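Local coordinates for putative secreted protein (Streptomyces coelicolor A3, PDB 2QF9) that is of unknown function but is probably secreted and builds a paired, all-helical DUF305 domain related to the ferritin-like four-helix bundles, at residues Y28-R31 with D32-D36; E113-Y116 with L117-T121; Y44-A47 with Q48-N52. All coordinates share one frame; numbering follows the deposited sequence. Where two conformers were deposited one is given.

Contact 1 (Y28-R31 with D32-D36). With EDO (1,2-ethanediol), chain D; EDO (1,2-ethanediol), chain C.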
loop_
_atom_site.group_PDB
_atom_site.type_symbol
_atom_site.label_atom_id
_atom_site.label_comp_id
_atom_site.label_asym_id
_atom_site.label_seq_id
_atom_site.Cartn_x
_atom_site.Cartn_y
_atom_site.Cartn_z
ATOM N N TYR A 28 -1.509 -6.004 -8.955
ATOM C CA TYR A 28 -0.152 -6.119 -9.478
ATOM C C TYR A 28 -0.099 -7.070 -10.673
ATOM O O TYR A 28 0.564 -6.778 -11.664
ATOM C CB TYR A 28 0.827 -6.603 -8.396
ATOM C CG TYR A 28 1.446 -5.442 -7.662
ATOM C CD1 TYR A 28 0.895 -4.969 -6.456
ATOM C CD2 TYR A 28 2.546 -4.764 -8.207
ATOM C CE1 TYR A 28 1.464 -3.867 -5.793
ATOM C CE2 TYR A 28 3.127 -3.649 -7.532
ATOM C CZ TYR A 28 2.565 -3.209 -6.349
ATOM O OH TYR A 28 3.120 -2.128 -5.693
ATOM N N ILE A 29 -0.809 -8.193 -10.572
ATOM C CA ILE A 29 -0.778 -9.202 -11.626
ATOM C C ILE A 29 -1.414 -8.666 -12.919
ATOM O O ILE A 29 -0.786 -8.717 -13.994
ATOM C CB ILE A 29 -1.454 -10.538 -11.189
ATOM C CG1 ILE A 29 -0.683 -11.197 -10.024
ATOM C CG2 ILE A 29 -1.524 -11.504 -12.380
ATOM C CD1 ILE A 29 -1.504 -12.304 -9.338
ATOM N N VAL A 30 -2.630 -8.128 -12.816
ATOM C CA VAL A 30 -3.316 -7.655 -14.026
ATOM C C VAL A 30 -2.535 -6.531 -14.734
ATOM O O VAL A 30 -2.524 -6.461 -15.955
ATOM C CB VAL A 30 -4.798 -7.270 -13.789
ATOM C CG1 VAL A 30 -4.931 -5.891 -13.152
ATOM C CG2 VAL A 30 -5.577 -7.327 -15.132
ATOM N N ARG A 31 -1.870 -5.669 -13.966
ATOM C CA ARG A 31 -1.172 -4.545 -14.571
ATOM C C ARG A 31 0.001 -5.015 -15.430
ATOM O O ARG A 31 0.393 -4.330 -16.386
ATOM C CB ARG A 31 -0.760 -3.504 -13.526
ATOM C CG ARG A 31 -1.948 -2.655 -13.044
ATOM C CD ARG A 31 -1.534 -1.739 -11.875
ATOM N NE ARG A 31 -0.302 -0.990 -12.151
ATOM C CZ ARG A 31 -0.243 0.168 -12.805
ATOM N NH1 ARG A 31 -1.345 0.726 -13.290
ATOM N NH2 ARG A 31 0.927 0.764 -12.994
ATOM N N ASP A 32 0.507 -6.211 -15.135
ATOM C CA ASP A 32 1.599 -6.789 -15.906
ATOM C C ASP A 32 1.117 -7.612 -17.118
ATOM O O ASP A 32 1.932 -8.044 -17.945
ATOM C CB ASP A 32 2.514 -7.635 -15.009
ATOM C CG ASP A 32 3.566 -6.800 -14.273
ATOM O OD1 ASP A 32 3.578 -5.558 -14.382
ATOM O OD2 ASP A 32 4.387 -7.409 -13.575
ATOM N N ARG A 33 -0.196 -7.802 -17.231
ATOM C CA ARG A 33 -0.763 -8.703 -18.253
ATOM C C ARG A 33 -1.497 -7.978 -19.384
ATOM O O ARG A 33 -1.889 -8.606 -20.388
ATOM C CB ARG A 33 -1.740 -9.715 -17.622
ATOM C CG ARG A 33 -1.196 -10.654 -16.539
ATOM C CD ARG A 33 0.129 -11.302 -16.901
ATOM N NE ARG A 33 0.049 -12.153 -18.085
ATOM C CZ ARG A 33 1.077 -12.815 -18.612
ATOM N NH1 ARG A 33 2.281 -12.751 -18.054
ATOM N NH2 ARG A 33 0.900 -13.565 -19.693
ATOM N N THR A 34 -1.722 -6.687 -19.204
ATOM C CA THR A 34 -2.408 -5.886 -20.198
ATOM C C THR A 34 -1.844 -4.475 -20.317
ATOM O O THR A 34 -1.261 -3.954 -19.357
ATOM C CB THR A 34 -3.941 -5.846 -19.944
ATOM O OG1 THR A 34 -4.578 -5.143 -21.019
ATOM C CG2 THR A 34 -4.266 -5.159 -18.575
ATOM N N ASP A 35 -2.037 -3.871 -21.495
ATOM C CA ASP A 35 -1.714 -2.459 -21.703
ATOM C C ASP A 35 -2.933 -1.558 -21.530
ATOM O O ASP A 35 -2.830 -0.341 -21.661
ATOM C CB ASP A 35 -1.092 -2.228 -23.094
ATOM C CG ASP A 35 0.314 -2.781 -23.209
ATOM O OD1 ASP A 35 1.069 -2.749 -22.212
ATOM O OD2 ASP A 35 0.663 -3.251 -24.319
ATOM N N ASP A 36 -4.089 -2.147 -21.227
ATOM C CA ASP A 36 -5.335 -1.386 -21.200
ATOM C C ASP A 36 -5.345 -0.303 -20.118
ATOM O O ASP A 36 -5.216 -0.612 -18.936
ATOM C CB ASP A 36 -6.531 -2.295 -20.997
ATOM C CG ASP A 36 -7.823 -1.540 -21.061
ATOM O OD1 ASP A 36 -8.185 -1.080 -22.176
ATOM O OD2 ASP A 36 -8.468 -1.365 -20.003
HETATM C C1 EDO D . -7.458 1.996 -23.777
HETATM O O1 EDO D . -6.114 1.859 -23.248
HETATM C C2 EDO D . -8.469 2.487 -22.737
HETATM O O2 EDO D . -8.459 1.617 -21.590
HETATM C C1 EDO C . 1.641 -0.293 -2.969
HETATM O O1 EDO C . 1.930 -1.589 -3.470
HETATM C C2 EDO C . 0.132 -0.094 -3.022
HETATM O O2 EDO C . -0.214 0.470 -4.275
HETATM O O HOH W 1 2.413 -4.769 -11.857
HETATM O O HOH W 2 2.855 -8.275 -11.081
#
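Y28 and D32 meet through two waters: one donates to Y28 O at 2.7 Å from its oxygen and only weakly to D32 OD1, the other donates to D32 OD2 and only weakly to Y28 O. The same carboxylate forms a salt bridge with R40 of the second subunit. At its far end the Y28 side chain has its hydroxyl hydrogen-bonded to O1 of a 1,2-ethanediol, 2.6 Å from OH to O1, that oxygen lying at the ring's edge in its plane. One residue on, I29 O accepts from D32 N at 3.0 Å, the donor standing well above the carbonyl plane. R33 brings its CG against that oxygen, 3.2 Å from I29 O, before its chain, bent at chi2 and chi3, carries the guanidinium away to L107 O and D108. V30 O then takes R33 N at 3.0 Å, again from above its plane, and a weak bond from T34 N at 3.4 Å. T34 CG2 rests 3.4 Å from V30 O, while OG1, anti to the backbone N (chi1 -175°), accepts from D36 N at 3.0 Å; it also bonds to E113. R31 closes the helical run, its CB resting against D32 N. D36 accepts a bond from a second ethanediol through OD1 and caps V39 N with OD2. Residues 28-36 thus form a helix-to-helix connection of an up-and-down bundle, in which the turn leaving helix 8-31 runs into an ST turn at T34 and the N-cap of helix 37-63.

Contact 2 (E113-Y116 with L117-T121)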
loop_
_atom_site.group_PDB
_atom_site.type_symbol
_atom_site.label_atom_id
_atom_site.label_comp_id
_atom_site.label_asym_id
_atom_site.label_seq_id
_atom_site.Cartn_x
_atom_site.Cartn_y
_atom_site.Cartn_z
ATOM N N GLU A 113 -7.980 -8.795 -18.632
ATOM C CA GLU A 113 -8.856 -7.729 -18.127
ATOM C C GLU A 113 -10.187 -8.309 -17.636
ATOM O O GLU A 113 -10.631 -8.041 -16.508
ATOM C CB GLU A 113 -9.129 -6.694 -19.230
ATOM C CG GLU A 113 -7.895 -5.911 -19.656
ATOM C CD GLU A 113 -8.042 -5.340 -21.061
ATOM O OE1 GLU A 113 -9.142 -4.856 -21.369
ATOM O OE2 GLU A 113 -7.063 -5.387 -21.829
ATOM N N VAL A 114 -10.812 -9.128 -18.484
ATOM C CA VAL A 114 -12.113 -9.714 -18.145
ATOM C C VAL A 114 -11.997 -10.572 -16.890
ATOM O O VAL A 114 -12.817 -10.473 -15.969
ATOM C CB VAL A 114 -12.646 -10.530 -19.348
ATOM C CG1 VAL A 114 -13.800 -11.461 -18.940
ATOM C CG2 VAL A 114 -13.087 -9.548 -20.467
ATOM N N TYR A 115 -10.975 -11.405 -16.852
ATOM C CA TYR A 115 -10.826 -12.351 -15.735
ATOM C C TYR A 115 -10.584 -11.602 -14.425
ATOM O O TYR A 115 -11.169 -11.944 -13.404
ATOM C CB TYR A 115 -9.715 -13.355 -16.009
ATOM C CG TYR A 115 -9.837 -14.592 -15.132
ATOM C CD1 TYR A 115 -10.937 -15.449 -15.272
ATOM C CD2 TYR A 115 -8.874 -14.905 -14.185
ATOM C CE1 TYR A 115 -11.066 -16.586 -14.474
ATOM C CE2 TYR A 115 -8.993 -16.029 -13.382
ATOM C CZ TYR A 115 -10.088 -16.871 -13.531
ATOM O OH TYR A 115 -10.239 -17.998 -12.743
ATOM N N TYR A 116 -9.767 -10.551 -14.486
ATOM C CA TYR A 116 -9.519 -9.665 -13.341
ATOM C C TYR A 116 -10.819 -9.012 -12.864
ATOM O O TYR A 116 -11.124 -9.003 -11.668
ATOM C CB TYR A 116 -8.510 -8.586 -13.752
ATOM C CG TYR A 116 -8.328 -7.500 -12.731
ATOM C CD1 TYR A 116 -7.562 -7.718 -11.569
ATOM C CD2 TYR A 116 -8.946 -6.243 -12.903
ATOM C CE1 TYR A 116 -7.391 -6.711 -10.623
ATOM C CE2 TYR A 116 -8.790 -5.233 -11.961
ATOM C CZ TYR A 116 -8.020 -5.466 -10.818
ATOM O OH TYR A 116 -7.847 -4.472 -9.900
ATOM N N LEU A 117 -11.571 -8.449 -13.803
ATOM C CA LEU A 117 -12.843 -7.819 -13.479
ATOM C C LEU A 117 -13.836 -8.799 -12.851
ATOM O O LEU A 117 -14.568 -8.439 -11.945
ATOM C CB LEU A 117 -13.435 -7.131 -14.707
ATOM C CG LEU A 117 -12.633 -5.914 -15.195
ATOM C CD1 LEU A 117 -13.052 -5.596 -16.619
ATOM C CD2 LEU A 117 -12.796 -4.694 -14.265
ATOM N N GLN A 118 -13.841 -10.037 -13.331
ATOM C CA GLN A 118 -14.730 -11.065 -12.765
ATOM C C GLN A 118 -14.302 -11.445 -11.346
ATOM O O GLN A 118 -15.137 -11.479 -10.426
ATOM C CB GLN A 118 -14.736 -12.288 -13.663
ATOM C CG GLN A 118 -15.516 -12.052 -14.961
ATOM C CD GLN A 118 -15.300 -13.174 -15.973
ATOM O OE1 GLN A 118 -14.289 -13.862 -15.943
ATOM N NE2 GLN A 118 -16.258 -13.347 -16.881
ATOM N N LEU A 119 -13.005 -11.713 -11.176
ATOM C CA LEU A 119 -12.475 -12.034 -9.847
ATOM C C LEU A 119 -12.677 -10.890 -8.856
ATOM O O LEU A 119 -13.063 -11.115 -7.708
ATOM C CB LEU A 119 -10.996 -12.376 -9.904
ATOM C CG LEU A 119 -10.575 -13.677 -10.588
ATOM C CD1 LEU A 119 -9.047 -13.768 -10.624
ATOM C CD2 LEU A 119 -11.191 -14.931 -9.908
HETATM N N MSE A 120 -12.437 -9.658 -9.292
HETATM C CA MSE A 120 -12.522 -8.525 -8.379
HETATM C C MSE A 120 -13.994 -8.222 -8.035
HETATM O O MSE A 120 -14.301 -7.786 -6.925
HETATM C CB MSE A 120 -11.807 -7.304 -8.964
HETATM C CG MSE A 120 -11.663 -6.153 -7.987
HETATM SE SE MSE A 120 -10.557 -6.567 -6.408
HETATM C CE MSE A 120 -8.802 -6.293 -7.218
ATOM N N THR A 121 -14.900 -8.463 -8.981
ATOM C CA THR A 121 -16.321 -8.293 -8.692
ATOM C C THR A 121 -16.729 -9.220 -7.526
ATOM O O THR A 121 -17.340 -8.781 -6.523
ATOM C CB THR A 121 -17.205 -8.496 -9.964
ATOM O OG1 THR A 121 -16.972 -7.412 -10.870
ATOM C CG2 THR A 121 -18.693 -8.540 -9.606
#
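Y115 and L119, one helical turn apart, cross at a slant: L119 CG sits over one face of the tyrosine ring, offset toward the rim, and its branch CD1 comes to 3.6 Å from Y115 CE2. The first torsion of the tyrosine, which sets CG anti to the backbone N (chi1 -161°), lets the end of the ring come near the following turn, at L119. The amide of Q118 crosses the tyrosine at about a right angle, its plane 72° from the ring, with OE1 3.8 Å from Y115 CD1. K103 adds a cation-pi contact to the same ring. Q118 itself runs alongside V114, both side chains pointing the same way, with CG1 of V114 3.7 Å from Q118 NE2, an amide nitrogen that donates to K171 O. These i to i+3 and i to i+4 neighbours are the usual ones of a bundle helix, here helix 109-137, whose buried side faces helices 8-31 and 37-63. On that side Y116 and M120, a selenomethionine, lie side by side. In the conformer described, one of two, bends at chi2 and chi3 bring the terminal methyl CE of M120 to 3.4 Å from Y116 OH, a hydroxyl bonded to S27. L117 turns its CG to 3.2 Å from E113 O, the oxygen that accepts L117 N. The carboxylate of E113 leads away to a salt bridge with R168. Farther along, L117 O is gripped by two donors of T121, OG1 at 2.8 Å and the backbone N, which arrive from opposite faces of the carbonyl plane.

Contact 3 (Y44-A47 with Q48-N52). With EDO (1,2-ethanediol), chain C.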
loop_
_atom_site.group_PDB
_atom_site.type_symbol
_atom_site.label_atom_id
_atom_site.label_comp_id
_atom_site.label_asym_id
_atom_site.label_seq_id
_atom_site.Cartn_x
_atom_site.Cartn_y
_atom_site.Cartn_z
ATOM N N TYR A 44 -4.652 0.150 -10.286
ATOM C CA TYR A 44 -3.787 1.043 -9.504
ATOM C C TYR A 44 -4.576 1.662 -8.337
ATOM O O TYR A 44 -4.101 1.676 -7.200
ATOM C CB TYR A 44 -3.207 2.129 -10.420
ATOM C CG TYR A 44 -2.488 3.248 -9.718
ATOM C CD1 TYR A 44 -1.137 3.136 -9.382
ATOM C CD2 TYR A 44 -3.153 4.437 -9.407
ATOM C CE1 TYR A 44 -0.469 4.181 -8.743
ATOM C CE2 TYR A 44 -2.494 5.486 -8.764
ATOM C CZ TYR A 44 -1.153 5.342 -8.445
ATOM O OH TYR A 44 -0.491 6.382 -7.816
ATOM N N ASP A 45 -5.772 2.176 -8.629
ATOM C CA ASP A 45 -6.632 2.762 -7.587
ATOM C C ASP A 45 -7.025 1.773 -6.480
ATOM O O ASP A 45 -6.950 2.089 -5.292
ATOM C CB ASP A 45 -7.870 3.414 -8.200
ATOM C CG ASP A 45 -7.525 4.687 -9.004
ATOM O OD1 ASP A 45 -6.465 5.292 -8.770
ATOM O OD2 ASP A 45 -8.330 5.090 -9.855
ATOM N N ILE A 46 -7.411 0.570 -6.876
ATOM C CA ILE A 46 -7.713 -0.465 -5.896
ATOM C C ILE A 46 -6.475 -0.829 -5.069
ATOM O O ILE A 46 -6.571 -0.965 -3.845
ATOM C CB ILE A 46 -8.318 -1.717 -6.576
ATOM C CG1 ILE A 46 -9.712 -1.364 -7.103
ATOM C CG2 ILE A 46 -8.368 -2.924 -5.589
ATOM C CD1 ILE A 46 -10.360 -2.473 -7.948
ATOM N N ALA A 47 -5.327 -1.027 -5.732
ATOM C CA ALA A 47 -4.094 -1.323 -5.003
ATOM C C ALA A 47 -3.771 -0.224 -3.980
ATOM O O ALA A 47 -3.438 -0.507 -2.830
ATOM C CB ALA A 47 -2.912 -1.507 -5.973
ATOM N N GLN A 48 -3.864 1.026 -4.414
ATOM C CA GLN A 48 -3.522 2.160 -3.552
ATOM C C GLN A 48 -4.445 2.232 -2.337
ATOM O O GLN A 48 -3.974 2.374 -1.192
ATOM C CB GLN A 48 -3.520 3.466 -4.351
ATOM C CG GLN A 48 -2.314 3.574 -5.304
ATOM C CD GLN A 48 -1.047 3.997 -4.565
ATOM O OE1 GLN A 48 -0.714 5.176 -4.532
ATOM N NE2 GLN A 48 -0.366 3.047 -3.948
ATOM N N THR A 49 -5.748 2.125 -2.582
ATOM C CA THR A 49 -6.728 2.252 -1.520
ATOM C C THR A 49 -6.647 1.079 -0.559
ATOM O O THR A 49 -6.596 1.271 0.656
ATOM C CB THR A 49 -8.156 2.407 -2.099
ATOM O OG1 THR A 49 -8.202 3.632 -2.832
ATOM C CG2 THR A 49 -9.234 2.434 -0.984
ATOM N N GLN A 50 -6.594 -0.129 -1.098
ATOM C CA GLN A 50 -6.631 -1.322 -0.256
ATOM C C GLN A 50 -5.316 -1.538 0.515
ATOM O O GLN A 50 -5.349 -1.908 1.686
ATOM C CB GLN A 50 -7.092 -2.556 -1.036
ATOM C CG GLN A 50 -8.585 -2.403 -1.463
ATOM C CD GLN A 50 -9.318 -3.716 -1.674
ATOM O OE1 GLN A 50 -8.915 -4.753 -1.177
ATOM N NE2 GLN A 50 -10.416 -3.661 -2.403
ATOM N N ALA A 51 -4.174 -1.224 -0.095
ATOM C CA ALA A 51 -2.917 -1.282 0.647
ATOM C C ALA A 51 -2.945 -0.272 1.784
ATOM O O ALA A 51 -2.465 -0.553 2.882
ATOM C CB ALA A 51 -1.716 -1.003 -0.274
ATOM N N ASN A 52 -3.487 0.915 1.513
ATOM C CA ASN A 52 -3.525 1.970 2.533
ATOM C C ASN A 52 -4.422 1.537 3.695
ATOM O O ASN A 52 -4.028 1.600 4.880
ATOM C CB ASN A 52 -4.014 3.293 1.951
ATOM C CG ASN A 52 -3.973 4.414 2.965
ATOM O OD1 ASN A 52 -2.907 4.736 3.509
ATOM N ND2 ASN A 52 -5.121 5.003 3.238
HETATM C C1 EDO C . 1.641 -0.293 -2.969
HETATM O O1 EDO C . 1.930 -1.589 -3.470
HETATM C C2 EDO C . 0.132 -0.094 -3.022
HETATM O O2 EDO C . -0.214 0.470 -4.275
#
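Q48 lays its CG over one face of the Y44 ring, 3.9 Å from the ring centroid and 14° off the normal, a CH-pi contact between successive turns of helix 37-63 in the ferritin-like bundle. Its amide plane stands 35° from the ring, with OE1 3.5 Å from Y44 OH. With CG already over the ring, the bend at chi2 (-79°) turns the amide so that NE2 donates to O2 of a 1,2-ethanediol, 2.6 Å from NE2 to O2. The ethanediol, probably left from crystallisation, also touches A51, whose CB is 3.4 Å from its C2. On the inward side I46 and Q50 run side by side, I46 CG2 lying 3.9 Å from Q50 NE2. Behind this first shell the second subunit meets the polar ends: E25 of that chain bonds to Y44 OH, Q21 of that chain to Q48 OE1, and Y28 of that chain meets the Y44 ring edge-to-face. Cutting Q48 back to an alanine is likely to leave one face of the Y44 ring without its methylene cover, and Q21 of the second subunit and the ethanediol without the amide. I46 is packed by S27 of helix 8-31 and by Y116 and H124 of helix 109-137, and H124 also reaches Q50, so this face of the helix is turned into the bundle while Y44, A47, Q48 and A51 meet the partner chain. D45, held by R41, offers its carbonyl to T49 twice: the backbone N bonds at 3.0 Å and OG1 at 3.2 Å, reaching D45 O from opposite faces of its plane.

All three are local contacts of one bundle, yet their chemistry differs with their place in it. Contact 2 is the most buried and has no neighbouring chain against it, and ring and aliphatic packing is prominent there. Contacts 1 and 3 are partly buried, border the second subunit and share one ethanediol; contact 1, at a helix end and the loop after it, relies on waters, charges and caps, whereas contact 3 joins a regular helix to the dimer interface through amides and a ring. They also touch one another: T34 lies 2.6 Å, OG1 to OE2, from E113, V30 packs on Y116, R31 reaches Y44, and I46 meets Y116, tying helices 8-31, 37-63 and 109-137 together.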